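Local structure of putative oxidoreductase molybdopterin-binding subunit (Sulfolobus tokodaii, 4ZOH) at residues Y341-E344 and R345-I349. The protein probably serves as the molybdopterin-binding subunit of an oxidoreductase of the aldehyde oxidase and xanthine dehydrogenase family, holding a pterin cytosine dinucleotide cofactor. Numbering follows the deposited sequence.
Sequences YFIE and RIVNI
Y341 and R345 lie side by side, one turn apart on a buried stretch of helix 336-353, and point the same way. R345 can be followed outward from its CB, which passes 3.3 Å from Y341 O, the carbonyl that also accepts R345 N at 2.8 Å. CG passes closer still to that carbonyl, 3.0 Å from Y341 O, and moves over one face of the Y341 ring, toward its rim: this is a CH-pi contact, 3.9 Å from CG to the ring centroid, with CE1 the nearest ring atom. With its CG anti to the backbone N (chi1 162°), Y341 lays its ring alongside R345. CD, already beyond the ring outline, keeps within 4.0 Å of Y341 CE1. Bends at chi2 and chi3 fold the arginine chain, and the guanidinium plane ends 59° from that of the ring. NE donates to a water at 2.8 Å lying in the guanidinium plane at its edge, and that water joins Y341 OH at 2.7 Å, so phenol and guanidinium are linked at their polar ends as well as along their carbons. Beyond it, NH2 forms a salt bridge with E687 and a hydrogen bond with I694 O, while NH1 bonds N684 OD1. On another side of the helix, the methylene CG1 of I343 lies 4.4 Å from V347 CG2, and V347 N donates to I343 O. Replacing Y341 by an alanine would probably leave the R345 methylenes without their aromatic face and the bridging water without its hydroxyl, though the guanidinium would keep its outer partners. The chemistry implies a buried arginine fixed along its length: its carbons rest on an aromatic ring, and its charge is probably balanced by E687, tying this helix to helix 673-688.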
ATOM      1  N   TYR A 341     -22.113 -12.868  37.412  1.00 23.80           N
ATOM      2  CA  TYR A 341     -22.013 -14.295  37.611  1.00 23.95           C
ATOM      3  C   TYR A 341     -22.038 -14.635  39.123  1.00 31.07           C
ATOM      4  O   TYR A 341     -22.766 -15.566  39.549  1.00 27.52           O
ATOM      5  CB  TYR A 341     -20.736 -14.823  36.991  1.00 25.23           C
ATOM      6  CG  TYR A 341     -20.250 -16.207  37.445  1.00 23.86           C
ATOM      7  CD1 TYR A 341     -20.778 -17.372  36.917  1.00 25.00           C
ATOM      8  CD2 TYR A 341     -19.189 -16.341  38.386  1.00 25.18           C
ATOM      9  CE1 TYR A 341     -20.311 -18.647  37.325  1.00 23.03           C
ATOM     10  CE2 TYR A 341     -18.723 -17.597  38.787  1.00 23.63           C
ATOM     11  CZ  TYR A 341     -19.273 -18.759  38.260  1.00 24.48           C
ATOM     12  OH  TYR A 341     -18.752 -20.061  38.643  1.00 27.58           O
ATOM     13  N   PHE A 342     -21.208 -13.906  39.912  1.00 27.43           N
ATOM     14  CA  PHE A 342     -21.201 -14.086  41.340  1.00 26.81           C
ATOM     15  C   PHE A 342     -22.574 -13.901  41.993  1.00 25.66           C
ATOM     16  O   PHE A 342     -23.015 -14.845  42.656  1.00 27.69           O
ATOM     17  CB  PHE A 342     -20.071 -13.268  42.019  1.00 25.48           C
ATOM     18  CG  PHE A 342     -18.651 -13.773  41.667  1.00 22.00           C
ATOM     19  CD1 PHE A 342     -18.357 -15.096  41.672  1.00 20.60           C
ATOM     20  CD2 PHE A 342     -17.651 -12.881  41.326  1.00 22.92           C
ATOM     21  CE1 PHE A 342     -17.067 -15.553  41.371  1.00 22.58           C
ATOM     22  CE2 PHE A 342     -16.371 -13.311  41.039  1.00 20.89           C
ATOM     23  CZ  PHE A 342     -16.075 -14.643  41.026  1.00 21.75           C
ATOM     24  N   ILE A 343     -23.253 -12.760  41.802  1.00 23.85           N
ATOM     25  CA  ILE A 343     -24.531 -12.566  42.433  1.00 26.64           C
ATOM     26  C   ILE A 343     -25.599 -13.583  41.919  1.00 32.29           C
ATOM     27  O   ILE A 343     -26.390 -14.094  42.715  1.00 30.71           O
ATOM     28  CB  ILE A 343     -25.048 -11.099  42.397  1.00 28.19           C
ATOM     29  CG1 ILE A 343     -26.256 -10.919  43.349  1.00 29.69           C
ATOM     30  CG2 ILE A 343     -25.364 -10.570  40.976  1.00 23.22           C
ATOM     31  CD1 ILE A 343     -25.965 -11.297  44.808  1.00 30.98           C
ATOM     32  N   GLU A 344     -25.597 -13.906  40.615  1.00 31.92           N
ATOM     33  CA  GLU A 344     -26.609 -14.822  40.040  1.00 29.29           C
ATOM     34  C   GLU A 344     -26.381 -16.264  40.438  1.00 25.99           C
ATOM     35  O   GLU A 344     -27.344 -17.024  40.646  1.00 28.39           O
ATOM     36  CB  GLU A 344     -26.743 -14.647  38.531  1.00 28.45           C
ATOM     37  CG  GLU A 344     -27.193 -13.289  38.120  1.00 27.47           C
ATOM     38  CD  GLU A 344     -28.600 -13.017  38.653  1.00 32.31           C
ATOM     39  OE1 GLU A 344     -29.515 -13.776  38.230  1.00 28.12           O
ATOM     40  OE2 GLU A 344     -28.749 -12.087  39.520  1.00 31.92           O
ATOM     41  N   ARG A 345     -25.145 -16.657  40.661  1.00 25.09           N
ATOM     42  CA  ARG A 345     -24.924 -17.950  41.251  1.00 25.46           C
ATOM     43  C   ARG A 345     -25.383 -18.015  42.736  1.00 35.02           C
ATOM     44  O   ARG A 345     -26.071 -18.964  43.156  1.00 34.88           O
ATOM     45  CB  ARG A 345     -23.472 -18.326  41.135  1.00 33.02           C
ATOM     46  CG  ARG A 345     -23.010 -18.598  39.679  1.00 33.71           C
ATOM     47  CD  ARG A 345     -23.678 -19.845  39.114  1.00 28.47           C
ATOM     48  NE  ARG A 345     -23.309 -21.017  39.889  1.00 26.96           N
ATOM     49  CZ  ARG A 345     -24.155 -21.775  40.589  1.00 28.84           C
ATOM     50  NH1 ARG A 345     -25.478 -21.527  40.554  1.00 25.73           N
ATOM     51  NH2 ARG A 345     -23.665 -22.826  41.275  1.00 28.54           N
ATOM     52  N   ILE A 346     -25.002 -17.007  43.515  1.00 32.04           N
ATOM     53  CA  ILE A 346     -25.328 -16.931  44.921  1.00 32.29           C
ATOM     54  C   ILE A 346     -26.874 -17.030  45.040  1.00 32.37           C
ATOM     55  O   ILE A 346     -27.321 -17.855  45.781  1.00 28.53           O
ATOM     56  CB  ILE A 346     -24.755 -15.617  45.558  1.00 30.79           C
ATOM     57  CG1 ILE A 346     -23.232 -15.781  45.836  1.00 30.21           C
ATOM     58  CG2 ILE A 346     -25.475 -15.257  46.869  1.00 31.94           C
ATOM     59  CD1 ILE A 346     -22.539 -14.436  45.958  1.00 28.23           C
ATOM     60  N   VAL A 347     -27.632 -16.200  44.290  1.00 30.10           N
ATOM     61  CA  VAL A 347     -29.094 -16.198  44.256  1.00 29.59           C
ATOM     62  C   VAL A 347     -29.654 -17.628  44.023  1.00 34.73           C
ATOM     63  O   VAL A 347     -30.626 -18.053  44.698  1.00 37.10           O
ATOM     64  CB  VAL A 347     -29.624 -15.241  43.181  1.00 30.77           C
ATOM     65  CG1 VAL A 347     -31.072 -15.558  42.815  1.00 32.25           C
ATOM     66  CG2 VAL A 347     -29.586 -13.800  43.659  1.00 26.19           C
ATOM     67  N   ASN A 348     -29.034 -18.393  43.127  1.00 28.72           N
ATOM     68  CA  ASN A 348     -29.541 -19.738  42.897  1.00 30.51           C
ATOM     69  C   ASN A 348     -29.146 -20.681  43.995  1.00 32.19           C
ATOM     70  O   ASN A 348     -29.867 -21.660  44.300  1.00 32.44           O
ATOM     71  CB  ASN A 348     -29.130 -20.306  41.539  1.00 26.44           C
ATOM     72  CG  ASN A 348     -30.154 -20.077  40.471  1.00 25.62           C
ATOM     73  OD1 ASN A 348     -30.823 -19.010  40.359  1.00 26.13           O
ATOM     74  ND2 ASN A 348     -30.337 -21.130  39.696  1.00 27.90           N
ATOM     75  N   ILE A 349     -28.000 -20.396  44.614  1.00 33.47           N
ATOM     76  CA  ILE A 349     -27.491 -21.298  45.631  1.00 31.30           C
ATOM     77  C   ILE A 349     -28.452 -21.171  46.807  1.00 29.32           C
ATOM     78  O   ILE A 349     -28.776 -22.145  47.436  1.00 30.94           O
ATOM     79  CB  ILE A 349     -26.017 -20.993  46.009  1.00 33.67           C
ATOM     80  CG1 ILE A 349     -25.094 -21.619  44.983  1.00 27.80           C
ATOM     81  CG2 ILE A 349     -25.707 -21.459  47.435  1.00 29.53           C
ATOM     82  CD1 ILE A 349     -23.817 -20.849  44.904  1.00 30.74           C
TER
HETATM   83  O   HOH W   1     -20.553 -21.259  40.337  1.00 36.60           O